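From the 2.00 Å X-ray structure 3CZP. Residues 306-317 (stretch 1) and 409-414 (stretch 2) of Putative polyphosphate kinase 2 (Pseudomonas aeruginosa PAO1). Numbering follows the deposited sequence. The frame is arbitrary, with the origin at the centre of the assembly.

Stretch 1 (306-317) EGNDAAGKGGAI
Stretch 2 (409-414) FWLAID

How are the two backbones joined? Residues 306-307 and 409-412 run as neighbouring parallel strands, with Glu 306 in register with Trp 410 (CA-CA 4.9 Å) and Gly 307 with Leu 411 (CA-CA 4.4 Å). Glu 306 is extended (phi/psi -129/162) and, paired with Trp 410, bonds to the residues before and after it: its N donates to Phe 409 O at 2.9 Å, and its O accepts from Leu 411 N at 2.8 Å, both nearly straight. Beyond the pairing, Asn 308 N reaches Leu 411 O only by a weak hydrogen bond of 3.4 Å, as stretch 1 leaves the sheet. Trp 410 (-112/110) and Leu 411 (-86/116) stay extended, and their side chains leave opposite faces of the sheet.

Why does Trp 410 lie against a glycine? With chi1 174° (t) and chi2 -97°, the indole starts on the face shared with the Glu 306 side chain and swings back across stretch 1. Gly 307 CA sits 3.3 Å from the centroid of the six-membered ring and 11° off its normal, a CH-pi contact over the face. Gly 307 is almost fully extended (169/176), and a CB there would point to the Leu 411 face and come 2.5 Å from Leu 411 O, a clash that glycine avoids. Glu 306 places its CB 3.5 Å from Trp 410 CE3; its m, m rotamer (chi1 -56°, chi2 -74°, chi3 -11°) then leads the carboxylate away, and OE2 is hydrogen-bonded elsewhere in the structure.

How do Asn 308 and the indole nitrogen of Trp 410 satisfy their donors? The Asn 308 rotamer is m (chi1 -67°, chi2 -62°), so a side chain that sets out sideways brings its amide back to stretch 2. A water accepts from both Asn 308 ND2 at 2.8 Å and Trp 410 NE1 at 3.2 Å, joining two donors that need an acceptor between them. The backbone here (-55/156) opens a type II turn through Asp 309 (-60/141), Ala 310 (66/13) and Ala 311 (-69/-19), closed by Ala 311 N to Asn 308 O at 3.1 Å.

What fills the space between the turn, the helix and stretch 2? Leu 411, which has the largest area covered, uses chi1 -89° and chi2 58° (p) to set CD2 3.6 Å from Gly 312 O and 4.3 Å from Ala 316 CB. Ala 311 points toward stretch 2, its CB 3.9 Å from Leu 411 CB and 4.2 Å from Ile 413 CG2; its short methyl suits this close approach. Ile 413 (-132/163; chi1 64°, p; chi2 -173°, t) extends CD1 against the turn, 3.5 Å from Asp 309 O and 3.6 Å from Ala 311 CA. Gly 312 (95/43) stands at the N-cap position, right before the helix that begins at Lys 313, and its backbone angles by themselves call for glycine. Ala 316 N then bonds Gly 312 O at 3.2 Å. Together the stretches bury 543 Å², counting both sides.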

# COMPACT_ATOMS: atom_id res chain seq x y z
N GLU A 306 -10.73 -16.70 15.66
CA GLU A 306 -9.71 -17.64 16.05
C GLU A 306 -10.41 -18.92 16.52
O GLU A 306 -11.63 -18.93 16.80
CB GLU A 306 -8.84 -17.07 17.17
CG GLU A 306 -8.12 -15.72 16.94
CD GLU A 306 -6.91 -15.75 15.98
OE1 GLU A 306 -6.45 -16.84 15.62
OE2 GLU A 306 -6.42 -14.64 15.59
N GLY A 307 -9.65 -20.02 16.57
CA GLY A 307 -10.13 -21.24 17.23
C GLY A 307 -9.23 -22.39 16.92
O GLY A 307 -8.32 -22.28 16.11
N ASN A 308 -9.52 -23.53 17.53
CA ASN A 308 -8.83 -24.76 17.24
C ASN A 308 -8.90 -25.11 15.73
O ASN A 308 -9.79 -24.68 15.01
CB ASN A 308 -9.46 -25.89 18.09
CG ASN A 308 -9.22 -25.72 19.59
OD1 ASN A 308 -8.06 -25.72 20.06
ND2 ASN A 308 -10.32 -25.60 20.36
N ASP A 309 -7.95 -25.89 15.26
CA ASP A 309 -8.00 -26.39 13.91
C ASP A 309 -9.27 -27.21 13.73
O ASP A 309 -9.71 -27.91 14.65
CB ASP A 309 -6.77 -27.23 13.60
CG ASP A 309 -5.51 -26.39 13.46
OD1 ASP A 309 -5.56 -25.20 13.09
OD2 ASP A 309 -4.42 -26.95 13.68
N ALA A 310 -9.89 -27.08 12.56
CA ALA A 310 -11.16 -27.76 12.27
C ALA A 310 -12.33 -27.27 13.12
O ALA A 310 -13.38 -27.90 13.12
CB ALA A 310 -10.99 -29.30 12.39
N ALA A 311 -12.18 -26.16 13.82
CA ALA A 311 -13.25 -25.64 14.71
C ALA A 311 -14.43 -25.12 13.90
O ALA A 311 -15.54 -24.99 14.41
CB ALA A 311 -12.72 -24.53 15.67
N GLY A 312 -14.18 -24.84 12.63
CA GLY A 312 -15.22 -24.43 11.70
C GLY A 312 -15.32 -22.90 11.56
O GLY A 312 -16.41 -22.36 11.51
N LYS A 313 -14.18 -22.22 11.47
CA LYS A 313 -14.16 -20.74 11.25
C LYS A 313 -14.69 -20.33 9.87
O LYS A 313 -15.44 -19.37 9.75
CB LYS A 313 -12.74 -20.15 11.44
CG LYS A 313 -12.29 -19.97 12.88
CD LYS A 313 -10.81 -19.53 12.92
CE LYS A 313 -9.81 -20.73 12.74
NZ LYS A 313 -8.41 -20.18 12.56
N GLY A 314 -14.26 -21.05 8.84
CA GLY A 314 -14.69 -20.80 7.48
C GLY A 314 -16.19 -20.88 7.33
O GLY A 314 -16.82 -20.05 6.69
N GLY A 315 -16.76 -21.89 7.95
CA GLY A 315 -18.19 -22.07 7.89
C GLY A 315 -18.94 -20.98 8.60
O GLY A 315 -19.91 -20.46 8.05
N ALA A 316 -18.51 -20.64 9.83
CA ALA A 316 -19.14 -19.51 10.57
C ALA A 316 -19.01 -18.22 9.79
O ALA A 316 -19.95 -17.42 9.73
CB ALA A 316 -18.58 -19.35 12.00
N ILE A 317 -17.85 -18.00 9.19
CA ILE A 317 -17.62 -16.76 8.45
C ILE A 317 -18.57 -16.68 7.26
O ILE A 317 -19.10 -15.61 6.95
CB ILE A 317 -16.14 -16.68 7.96
CG1 ILE A 317 -15.21 -16.25 9.06
CG2 ILE A 317 -15.96 -15.77 6.77
CD1 ILE A 317 -13.78 -16.28 8.67
N PHE A 409 -14.01 -13.75 18.30
CA PHE A 409 -14.53 -15.10 18.52
C PHE A 409 -13.39 -16.11 18.71
O PHE A 409 -12.48 -16.19 17.90
CB PHE A 409 -15.40 -15.54 17.31
CG PHE A 409 -16.65 -14.68 17.07
CD1 PHE A 409 -17.76 -14.77 17.93
CD2 PHE A 409 -16.71 -13.79 16.03
CE1 PHE A 409 -18.85 -13.99 17.73
CE2 PHE A 409 -17.84 -13.04 15.82
CZ PHE A 409 -18.90 -13.13 16.67
N TRP A 410 -13.49 -16.92 19.75
CA TRP A 410 -12.69 -18.09 19.90
C TRP A 410 -13.63 -19.25 19.76
O TRP A 410 -14.47 -19.46 20.62
CB TRP A 410 -11.99 -18.18 21.27
CG TRP A 410 -11.30 -19.47 21.39
CD1 TRP A 410 -11.76 -20.62 22.02
CD2 TRP A 410 -10.07 -19.85 20.75
NE1 TRP A 410 -10.85 -21.66 21.83
CE2 TRP A 410 -9.82 -21.22 21.06
CE3 TRP A 410 -9.16 -19.16 19.93
CZ2 TRP A 410 -8.69 -21.90 20.60
CZ3 TRP A 410 -8.03 -19.86 19.47
CH2 TRP A 410 -7.81 -21.19 19.80
N LEU A 411 -13.51 -19.97 18.66
CA LEU A 411 -14.34 -21.15 18.44
C LEU A 411 -13.68 -22.34 19.11
O LEU A 411 -12.59 -22.79 18.71
CB LEU A 411 -14.60 -21.42 16.95
CG LEU A 411 -15.84 -20.73 16.35
CD1 LEU A 411 -15.80 -19.23 16.50
CD2 LEU A 411 -15.97 -21.15 14.85
N ALA A 412 -14.37 -22.88 20.11
CA ALA A 412 -13.82 -23.95 20.93
C ALA A 412 -14.45 -25.29 20.55
O ALA A 412 -15.67 -25.40 20.45
CB ALA A 412 -14.04 -23.62 22.42
N ILE A 413 -13.61 -26.31 20.33
CA ILE A 413 -14.07 -27.67 20.15
C ILE A 413 -13.21 -28.56 21.05
O ILE A 413 -12.12 -28.12 21.49
CB ILE A 413 -14.03 -28.21 18.67
CG1 ILE A 413 -12.62 -28.28 18.12
CG2 ILE A 413 -14.97 -27.43 17.72
CD1 ILE A 413 -12.57 -28.66 16.58
N ASP A 414 -13.67 -29.79 21.33
CA ASP A 414 -12.83 -30.72 22.10
C ASP A 414 -11.96 -31.58 21.18
O ASP A 414 -12.09 -31.50 19.94
CB ASP A 414 -13.63 -31.53 23.13
CG ASP A 414 -14.74 -32.35 22.51
OD1 ASP A 414 -14.53 -32.85 21.39
OD2 ASP A 414 -15.83 -32.49 23.15
O HOH W 1 -10.37 -24.57 22.98